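Local coordinates for agmatinase (Burkholderia thailandensis, PDB 4DZ4), which probably hydrolyses agmatine to putrescine and urea at a pair of manganese ions, at residues G137-T142 and H165-A170; L159-A164 and T181-A186; L177-M182 and V288-P293. All blocks are in the same frame, centred on the assembly; numbering follows the deposited sequence.

Contact 1. Residues G137-T142 and H165-A170. With MN (manganese (II) ion), chain P; MN (manganese (II) ion), chain Q.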
loop_
_atom_site.group_PDB
_atom_site.type_symbol
_atom_site.label_atom_id
_atom_site.label_comp_id
_atom_site.label_asym_id
_atom_site.label_seq_id
_atom_site.Cartn_x
_atom_site.Cartn_y
_atom_site.Cartn_z
ATOM N N GLY B 137 10.510 12.962 -13.698
ATOM C CA GLY B 137 11.813 13.592 -13.506
ATOM C C GLY B 137 11.738 14.729 -12.489
ATOM O O GLY B 137 10.704 15.403 -12.320
ATOM N N ASP B 138 12.854 14.945 -11.813
ATOM C CA ASP B 138 12.908 16.015 -10.812
ATOM C C ASP B 138 13.067 17.394 -11.454
ATOM O O ASP B 138 13.319 17.517 -12.664
ATOM C CB ASP B 138 13.929 15.701 -9.692
ATOM C CG ASP B 138 15.403 15.925 -10.122
ATOM O OD1 ASP B 138 15.710 16.978 -10.737
ATOM O OD2 ASP B 138 16.262 15.064 -9.772
ATOM N N HIS B 139 12.842 18.431 -10.661
ATOM C CA HIS B 139 12.757 19.789 -11.226
ATOM C C HIS B 139 14.030 20.306 -11.851
ATOM O O HIS B 139 13.997 21.270 -12.633
ATOM C CB HIS B 139 12.237 20.774 -10.174
ATOM C CG HIS B 139 11.259 21.794 -10.741
ATOM N ND1 HIS B 139 10.347 22.427 -9.974
ATOM C CD2 HIS B 139 11.078 22.261 -12.038
ATOM C CE1 HIS B 139 9.611 23.243 -10.740
ATOM N NE2 HIS B 139 10.055 23.147 -12.012
ATOM N N TYR B 140 15.171 19.697 -11.514
ATOM C CA TYR B 140 16.431 20.151 -12.105
ATOM C C TYR B 140 16.335 20.173 -13.636
ATOM O O TYR B 140 16.953 21.031 -14.292
ATOM C CB TYR B 140 17.605 19.265 -11.677
ATOM C CG TYR B 140 18.879 19.689 -12.376
ATOM C CD1 TYR B 140 19.653 20.725 -11.870
ATOM C CD2 TYR B 140 19.275 19.074 -13.577
ATOM C CE1 TYR B 140 20.807 21.141 -12.530
ATOM C CE2 TYR B 140 20.417 19.486 -14.251
ATOM C CZ TYR B 140 21.185 20.511 -13.705
ATOM O OH TYR B 140 22.332 20.935 -14.356
ATOM N N ILE B 141 15.565 19.240 -14.210
ATOM C CA ILE B 141 15.527 19.141 -15.694
ATOM C C ILE B 141 15.139 20.456 -16.370
ATOM O O ILE B 141 15.539 20.722 -17.517
ATOM C CB ILE B 141 14.622 17.981 -16.200
ATOM C CG1 ILE B 141 13.118 18.303 -16.017
ATOM C CG2 ILE B 141 15.051 16.647 -15.540
ATOM C CD1 ILE B 141 12.166 17.288 -16.661
ATOM N N THR B 142 14.363 21.287 -15.675
ATOM C CA THR B 142 13.881 22.521 -16.281
ATOM C C THR B 142 15.002 23.530 -16.612
ATOM O O THR B 142 14.884 24.320 -17.569
ATOM C CB THR B 142 12.806 23.156 -15.406
ATOM O OG1 THR B 142 11.776 22.185 -15.168
ATOM C CG2 THR B 142 12.187 24.398 -16.110
ATOM N N HIS B 165 7.688 25.220 -3.890
ATOM C CA HIS B 165 9.081 25.667 -3.692
ATOM C C HIS B 165 9.532 26.631 -4.792
ATOM O O HIS B 165 9.297 26.412 -5.964
ATOM C CB HIS B 165 10.045 24.472 -3.721
ATOM C CG HIS B 165 9.655 23.360 -2.786
ATOM N ND1 HIS B 165 8.891 22.306 -3.179
ATOM C CD2 HIS B 165 9.949 23.161 -1.446
ATOM C CE1 HIS B 165 8.700 21.483 -2.115
ATOM N NE2 HIS B 165 9.360 22.002 -1.069
ATOM N N CYS B 166 10.249 27.666 -4.392
ATOM C CA CYS B 166 10.740 28.669 -5.348
ATOM C C CYS B 166 11.907 28.172 -6.192
ATOM O O CYS B 166 12.136 28.666 -7.317
ATOM C CB CYS B 166 11.142 29.937 -4.605
ATOM S SG CYS B 166 12.501 29.708 -3.436
ATOM N N ASP B 167 12.643 27.192 -5.659
ATOM C CA ASP B 167 13.835 26.638 -6.324
ATOM C C ASP B 167 14.852 27.707 -6.727
ATOM O O ASP B 167 15.612 27.538 -7.696
ATOM C CB ASP B 167 13.418 25.735 -7.494
ATOM C CG ASP B 167 12.514 24.574 -7.025
ATOM O OD1 ASP B 167 12.597 24.222 -5.815
ATOM O OD2 ASP B 167 11.741 24.030 -7.838
ATOM N N THR B 168 14.874 28.803 -5.969
ATOM C CA THR B 168 15.807 29.900 -6.189
ATOM C C THR B 168 16.741 30.139 -4.984
ATOM O O THR B 168 17.342 31.195 -4.868
ATOM C CB THR B 168 15.042 31.217 -6.525
ATOM O OG1 THR B 168 14.046 31.453 -5.510
ATOM C CG2 THR B 168 14.366 31.132 -7.882
ATOM N N TRP B 169 16.885 29.143 -4.095
ATOM C CA TRP B 169 17.844 29.225 -2.995
ATOM C C TRP B 169 19.241 29.324 -3.562
ATOM O O TRP B 169 19.551 28.657 -4.557
ATOM C CB TRP B 169 17.694 28.017 -2.067
ATOM C CG TRP B 169 16.390 28.089 -1.302
ATOM C CD1 TRP B 169 16.077 28.926 -0.216
ATOM C CD2 TRP B 169 15.162 27.354 -1.579
ATOM N NE1 TRP B 169 14.774 28.728 0.185
ATOM C CE2 TRP B 169 14.171 27.806 -0.584
ATOM C CE3 TRP B 169 14.800 26.379 -2.499
ATOM C CZ2 TRP B 169 12.864 27.301 -0.556
ATOM C CZ3 TRP B 169 13.486 25.860 -2.458
ATOM C CH2 TRP B 169 12.550 26.308 -1.501
ATOM N N ALA B 170 20.075 30.155 -2.947
ATOM C CA ALA B 170 21.406 30.438 -3.492
ATOM C C ALA B 170 22.295 29.188 -3.493
ATOM O O ALA B 170 22.256 28.360 -2.566
ATOM C CB ALA B 170 22.065 31.584 -2.733
HETATM MN MN MN P . 10.445 22.499 -7.789
HETATM MN MN MN Q . 8.547 21.594 -5.345
HETATM O O HOH W 1 10.487 22.085 -5.887
#
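Water 1 is gripped three times beside the metal that H139 and D167 hold between them: it bridges the two manganese ions and donates a hydrogen bond to D167 OD1 at 3.0 Å. The other carboxylate oxygen, D167 OD2, binds the manganese of chain P at 2.0 Å, and H139 ND1 reaches the same ion at 2.2 Å. These two ligand atoms, H139 ND1 and D167 OD2, lie 3.0 Å apart, yet they are not hydrogen-bonded, since both are turned to the metal. Imidazole ring and carboxylate cross almost at a right angle, their planes 86° apart. D163 and D246 also bind the chain P ion, while H165 ND1 binds the manganese of chain Q at 2.3 Å, so that the loop holding D167 serves both metals. The short sequences GGDH and DAHxD, around H139 and D167 respectively, are hallmarks of the arginase family, in which a metal-bridging water or hydroxide is thought to attack the guanidino carbon. D167 suits its place by using one oxygen for the metal and one for this water; CG lies anti to the carbonyl carbon (chi1 -59°), which swings the group toward H139. On the far side of its ring H139 NE2 hydrogen-bonds T244, which would help to fix the ring's rotation. Just before H139, D138 OD1 accepts from Y140 N at 2.9 Å, an Asx turn that opens the 3-10 segment 139-141. Next to D167 in the chain, the backbone N of T168 bonds to C166 SG over 3.6 Å, and the same sulfur lies over one face of the W169 ring, toward its rim; W169 packs on L83 of a neighbouring subunit.

Contact 2. Residues L159-A164 and T181-A186. With MN (manganese (II) ion), chain Q; MN (manganese (II) ion), chain P.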
loop_
_atom_site.group_PDB
_atom_site.type_symbol
_atom_site.label_atom_id
_atom_site.label_comp_id
_atom_site.label_asym_id
_atom_site.label_seq_id
_atom_site.Cartn_x
_atom_site.Cartn_y
_atom_site.Cartn_z
ATOM N N LEU B 159 8.938 33.004 -16.939
ATOM C CA LEU B 159 8.655 31.698 -16.343
ATOM C C LEU B 159 7.322 31.735 -15.605
ATOM O O LEU B 159 7.050 32.663 -14.820
ATOM C CB LEU B 159 9.765 31.270 -15.388
ATOM C CG LEU B 159 9.704 29.804 -14.924
ATOM C CD1 LEU B 159 10.078 28.859 -16.068
ATOM C CD2 LEU B 159 10.645 29.608 -13.734
ATOM N N ILE B 160 6.492 30.745 -15.882
ATOM C CA ILE B 160 5.251 30.550 -15.109
ATOM C C ILE B 160 5.468 29.239 -14.357
ATOM O O ILE B 160 5.511 28.174 -14.945
ATOM C CB ILE B 160 3.991 30.464 -15.996
ATOM C CG1 ILE B 160 3.813 31.750 -16.828
ATOM C CG2 ILE B 160 2.770 30.212 -15.093
ATOM C CD1 ILE B 160 2.691 31.649 -17.856
ATOM N N HIS B 161 5.584 29.336 -13.041
ATOM C CA HIS B 161 6.137 28.235 -12.223
ATOM C C HIS B 161 5.176 27.858 -11.119
ATOM O O HIS B 161 4.898 28.675 -10.247
ATOM C CB HIS B 161 7.479 28.740 -11.705
ATOM C CG HIS B 161 8.173 27.844 -10.702
ATOM N ND1 HIS B 161 9.143 28.327 -9.880
ATOM C CD2 HIS B 161 8.068 26.490 -10.432
ATOM C CE1 HIS B 161 9.615 27.332 -9.105
ATOM N NE2 HIS B 161 8.968 26.212 -9.432
ATOM N N PHE B 162 4.598 26.658 -11.211
ATOM C CA PHE B 162 3.662 26.173 -10.191
ATOM C C PHE B 162 4.458 25.249 -9.262
ATOM O O PHE B 162 5.071 24.287 -9.744
ATOM C CB PHE B 162 2.526 25.382 -10.837
ATOM C CG PHE B 162 1.576 26.211 -11.648
ATOM C CD1 PHE B 162 0.349 26.623 -11.114
ATOM C CD2 PHE B 162 1.886 26.552 -12.966
ATOM C CE1 PHE B 162 -0.550 27.395 -11.856
ATOM C CE2 PHE B 162 0.977 27.298 -13.735
ATOM C CZ PHE B 162 -0.234 27.715 -13.185
ATOM N N ASP B 163 4.452 25.504 -7.949
ATOM C CA ASP B 163 5.359 24.775 -7.052
ATOM C C ASP B 163 5.085 25.184 -5.632
ATOM O O ASP B 163 4.754 26.351 -5.379
ATOM C CB ASP B 163 6.816 25.159 -7.386
ATOM C CG ASP B 163 7.833 24.069 -7.064
ATOM O OD1 ASP B 163 7.783 23.466 -5.972
ATOM O OD2 ASP B 163 8.755 23.893 -7.892
ATOM N N ALA B 164 5.274 24.258 -4.704
ATOM C CA ALA B 164 5.378 24.643 -3.290
ATOM C C ALA B 164 6.698 25.373 -2.994
ATOM O O ALA B 164 6.810 26.035 -1.955
ATOM C CB ALA B 164 5.274 23.399 -2.393
ATOM N N THR B 181 17.859 24.588 -6.556
ATOM C CA THR B 181 18.677 25.800 -6.779
ATOM C C THR B 181 18.839 26.128 -8.267
ATOM O O THR B 181 19.526 27.106 -8.616
ATOM C CB THR B 181 20.072 25.699 -6.136
ATOM O OG1 THR B 181 20.816 24.661 -6.784
ATOM C CG2 THR B 181 19.983 25.359 -4.632
ATOM N N MET B 182 18.221 25.336 -9.136
ATOM C CA MET B 182 18.437 25.548 -10.589
ATOM C C MET B 182 17.786 26.825 -11.149
ATOM O O MET B 182 18.235 27.352 -12.184
ATOM C CB MET B 182 18.091 24.305 -11.424
ATOM C CG MET B 182 16.602 24.044 -11.685
ATOM S SD MET B 182 15.868 23.459 -10.160
ATOM C CE MET B 182 14.147 23.851 -10.524
ATOM N N PHE B 183 16.772 27.356 -10.464
ATOM C CA PHE B 183 16.224 28.655 -10.920
ATOM C C PHE B 183 16.982 29.862 -10.394
ATOM O O PHE B 183 16.867 30.948 -10.972
ATOM C CB PHE B 183 14.695 28.808 -10.704
ATOM C CG PHE B 183 13.855 27.780 -11.458
ATOM C CD1 PHE B 183 14.310 27.205 -12.649
ATOM C CD2 PHE B 183 12.603 27.417 -10.996
ATOM C CE1 PHE B 183 13.553 26.266 -13.344
ATOM C CE2 PHE B 183 11.840 26.472 -11.682
ATOM C CZ PHE B 183 12.306 25.887 -12.854
ATOM N N TYR B 184 17.727 29.690 -9.302
ATOM C CA TYR B 184 18.749 30.669 -8.954
ATOM C C TYR B 184 19.737 30.769 -10.121
ATOM O O TYR B 184 20.072 31.869 -10.562
ATOM C CB TYR B 184 19.466 30.263 -7.663
ATOM C CG TYR B 184 20.625 31.151 -7.239
ATOM C CD1 TYR B 184 20.411 32.335 -6.504
ATOM C CD2 TYR B 184 21.952 30.791 -7.546
ATOM C CE1 TYR B 184 21.493 33.114 -6.099
ATOM C CE2 TYR B 184 23.022 31.583 -7.167
ATOM C CZ TYR B 184 22.789 32.740 -6.448
ATOM O OH TYR B 184 23.863 33.489 -6.045
ATOM N N LYS B 185 20.203 29.612 -10.608
ATOM C CA LYS B 185 21.164 29.624 -11.720
ATOM C C LYS B 185 20.531 30.224 -12.974
ATOM O O LYS B 185 21.169 31.014 -13.663
ATOM C CB LYS B 185 21.691 28.202 -11.974
ATOM C CG LYS B 185 22.367 27.625 -10.722
ATOM C CD LYS B 185 22.795 26.178 -10.956
ATOM C CE LYS B 185 23.311 25.553 -9.660
ATOM N NZ LYS B 185 23.660 24.119 -9.949
ATOM N N ALA B 186 19.278 29.869 -13.257
ATOM C CA ALA B 186 18.550 30.395 -14.424
ATOM C C ALA B 186 18.445 31.935 -14.361
ATOM O O ALA B 186 18.641 32.606 -15.361
ATOM C CB ALA B 186 17.164 29.771 -14.537
HETATM MN MN MN Q . 8.547 21.594 -5.345
HETATM MN MN MN P . 10.445 22.499 -7.789
HETATM O O HOH W 1 10.487 22.085 -5.887
#
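F183 points the edge of its ring into the face of H161, a T-shaped pair with planes 86° apart and ring centroids separated by 4.9 Å. The CD2-CE2 edge faces the imidazole: F183 CE2 stands over its centre, and F183 CD2 and CE2 both come within 3.5 Å of H161 CE1. Its aromatic C-H bonds, slightly positive at the rim, thus face the pi cloud of the histidine. Both faces of the phenyl ring are covered as well. L159 CD2 sits over one of them, a CH-pi contact 4.0 Å from the F183 centroid and only 13° off the ring normal, and the CE methyl of M182 lies over the centre of the opposite face. Phenylalanine fits here because a flat, apolar ring can slip edge-first between such neighbours. L159 and H161, two residues apart on strand 158-162, project to the same side, toward the helix, each with CG anti to the backbone N; L159 then meets a face of F183 while H161 meets its edge. The histidine is fixed at both nitrogens. H161 ND1 is hydrogen-bonded to Q199, and H161 NE2 donates to D163 OD2 at 2.8 Å, reaching the oxygen on its anti side and somewhat out of the carboxylate plane. D163 then spans the metals, OD2 binding the manganese of chain P at 2.2 Å and OD1 that of chain Q at 2.1 Å. H161 is therefore a second-shell residue that positions a first-shell one, and the apolar packing behind it would steady its ring. T142 and L146 touch F183 from the direction of helix 142-153. The whole joins strand 158-162 to helix 182-188 within a beta-alpha-beta crossover, with the metal ligand just past the strand's carboxyl end, as is usual in the arginase fold.

Contact 3. Residues L177-M182 and V288-P293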
loop_
_atom_site.group_PDB
_atom_site.type_symbol
_atom_site.label_atom_id
_atom_site.label_comp_id
_atom_site.label_asym_id
_atom_site.label_seq_id
_atom_site.Cartn_x
_atom_site.Cartn_y
_atom_site.Cartn_z
ATOM N N LEU B 177 23.949 19.471 -8.915
ATOM C CA LEU B 177 22.800 18.817 -9.492
ATOM C C LEU B 177 21.787 18.873 -8.375
ATOM O O LEU B 177 21.813 18.012 -7.501
ATOM C CB LEU B 177 23.195 17.371 -9.800
ATOM C CG LEU B 177 22.361 16.424 -10.649
ATOM C CD1 LEU B 177 21.795 17.135 -11.871
ATOM C CD2 LEU B 177 23.288 15.294 -11.109
ATOM N N ASN B 178 21.010 19.955 -8.345
ATOM C CA ASN B 178 20.102 20.244 -7.216
ATOM C C ASN B 178 18.786 20.832 -7.738
ATOM O O ASN B 178 18.764 21.923 -8.344
ATOM C CB ASN B 178 20.781 21.219 -6.241
ATOM C CG ASN B 178 20.051 21.344 -4.901
ATOM O OD1 ASN B 178 18.810 21.309 -4.839
ATOM N ND2 ASN B 178 20.817 21.517 -3.835
ATOM N N HIS B 179 17.686 20.113 -7.485
ATOM C CA HIS B 179 16.358 20.538 -7.951
ATOM C C HIS B 179 15.800 21.756 -7.239
ATOM O O HIS B 179 14.728 22.236 -7.593
ATOM C CB HIS B 179 15.361 19.353 -7.902
ATOM C CG HIS B 179 14.981 18.921 -6.505
ATOM N ND1 HIS B 179 13.855 18.187 -6.266
ATOM C CD2 HIS B 179 15.565 19.161 -5.270
ATOM C CE1 HIS B 179 13.749 17.954 -4.927
ATOM N NE2 HIS B 179 14.769 18.564 -4.316
ATOM N N GLY B 180 16.527 22.258 -6.244
ATOM C CA GLY B 180 16.073 23.384 -5.450
ATOM C C GLY B 180 16.850 24.651 -5.691
ATOM O O GLY B 180 16.583 25.691 -5.068
ATOM N N THR B 181 17.859 24.588 -6.556
ATOM C CA THR B 181 18.677 25.800 -6.779
ATOM C C THR B 181 18.839 26.128 -8.267
ATOM O O THR B 181 19.526 27.106 -8.616
ATOM C CB THR B 181 20.072 25.699 -6.136
ATOM O OG1 THR B 181 20.816 24.661 -6.784
ATOM C CG2 THR B 181 19.983 25.359 -4.632
ATOM N N MET B 182 18.221 25.336 -9.136
ATOM C CA MET B 182 18.437 25.548 -10.589
ATOM C C MET B 182 17.786 26.825 -11.149
ATOM O O MET B 182 18.235 27.352 -12.184
ATOM C CB MET B 182 18.091 24.305 -11.424
ATOM C CG MET B 182 16.602 24.044 -11.685
ATOM S SD MET B 182 15.868 23.459 -10.160
ATOM C CE MET B 182 14.147 23.851 -10.524
ATOM N N VAL B 288 6.019 19.076 -16.757
ATOM C CA VAL B 288 5.270 18.660 -15.585
ATOM C C VAL B 288 6.201 17.691 -14.859
ATOM O O VAL B 288 6.551 16.646 -15.410
ATOM C CB VAL B 288 3.961 17.958 -15.991
ATOM C CG1 VAL B 288 3.175 17.569 -14.736
ATOM C CG2 VAL B 288 3.144 18.860 -16.930
ATOM N N VAL B 289 6.609 18.066 -13.645
ATOM C CA VAL B 289 7.731 17.383 -12.981
ATOM C C VAL B 289 7.372 16.885 -11.581
ATOM O O VAL B 289 6.329 17.256 -11.018
ATOM C CB VAL B 289 8.949 18.316 -12.841
ATOM C CG1 VAL B 289 9.441 18.709 -14.255
ATOM C CG2 VAL B 289 8.617 19.573 -12.011
ATOM N N GLU B 290 8.264 16.021 -11.076
ATOM C CA GLU B 290 8.350 15.571 -9.668
ATOM C C GLU B 290 7.298 14.508 -9.320
ATOM O O GLU B 290 7.110 14.205 -8.139
ATOM C CB GLU B 290 8.319 16.750 -8.679
ATOM C CG GLU B 290 9.543 17.696 -8.762
ATOM C CD GLU B 290 10.817 17.166 -8.073
ATOM O OE1 GLU B 290 10.838 16.078 -7.472
ATOM O OE2 GLU B 290 11.836 17.858 -8.134
ATOM N N VAL B 291 6.643 13.912 -10.314
ATOM C CA VAL B 291 5.797 12.737 -9.993
ATOM C C VAL B 291 6.722 11.560 -9.584
ATOM O O VAL B 291 7.659 11.219 -10.328
ATOM C CB VAL B 291 4.901 12.354 -11.183
ATOM C CG1 VAL B 291 4.171 11.044 -10.873
ATOM C CG2 VAL B 291 3.877 13.494 -11.491
ATOM N N ALA B 292 6.471 10.974 -8.403
ATOM C CA ALA B 292 7.288 9.871 -7.877
ATOM C C ALA B 292 6.337 8.704 -7.572
ATOM O O ALA B 292 5.691 8.685 -6.517
ATOM C CB ALA B 292 8.050 10.336 -6.627
ATOM N N PRO B 293 6.178 7.765 -8.523
ATOM C CA PRO B 293 5.082 6.787 -8.392
ATOM C C PRO B 293 5.211 5.844 -7.174
ATOM O O PRO B 293 4.182 5.310 -6.692
ATOM C CB PRO B 293 5.141 5.997 -9.706
ATOM C CG PRO B 293 6.490 6.303 -10.288
ATOM C CD PRO B 293 6.794 7.718 -9.868
#
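H179 and E290 meet through one close polar bond, a His-carboxylate hydrogen bond: H179 ND1 donates to E290 OE2 at 2.8 Å, with an N-H...O angle of 161°. The oxygen lies near the plane of the imidazole, at its edge, and is reached on its syn side, although ring and carboxylate planes stand 53° apart. The glutamate chain bends at chi2 (-78°); one methylene longer than aspartate, it can span the gap between the two loops. E290 OE2 also accepts from the backbone N of H139, so two donors grip this buried atom. Imidazole suits position 179 because its two nitrogens engage E290 and T61 at once. E290 also touches the manganese ligand D246, which places it in the second shell of the metal site. The side away from E290 is looser: N178 and G180, both partly exposed, do not touch segment 288-293, and N178 OD1 accepts from G180 N at 2.8 Å in an Asx turn that shapes the loop. L177 and N178 also meet H109 of a neighbouring subunit. In the fold, segment 177-182 leads into helix 182-188, whereas E290 follows strand 282-289, which lies between strands 131-136 and 240-246 of the parallel sheet; helix 300-323 packs against V288 and V291, and helix 69-76 against V291 and P293.

How the contacts relate
The three contacts cluster on one side of the chain's centre: contact 1 is centred about 5 Å from contact 2 and about 6 Å from contact 3, while contacts 2 and 3 lie about 10 Å apart. Along the chain the segments of contacts 1 and 2 alternate, and contact 3 shares T181 and M182 with contact 2 before closing a further hundred residues on. Backbone atoms tie them together, D167 O to F183 N and G137 O to E290 N, both probable hydrogen bonds at 3.0 and 2.8 Å. Together they gather loops following strands 131-136, 158-162 and 282-289 of one parallel sheet around the manganese pair.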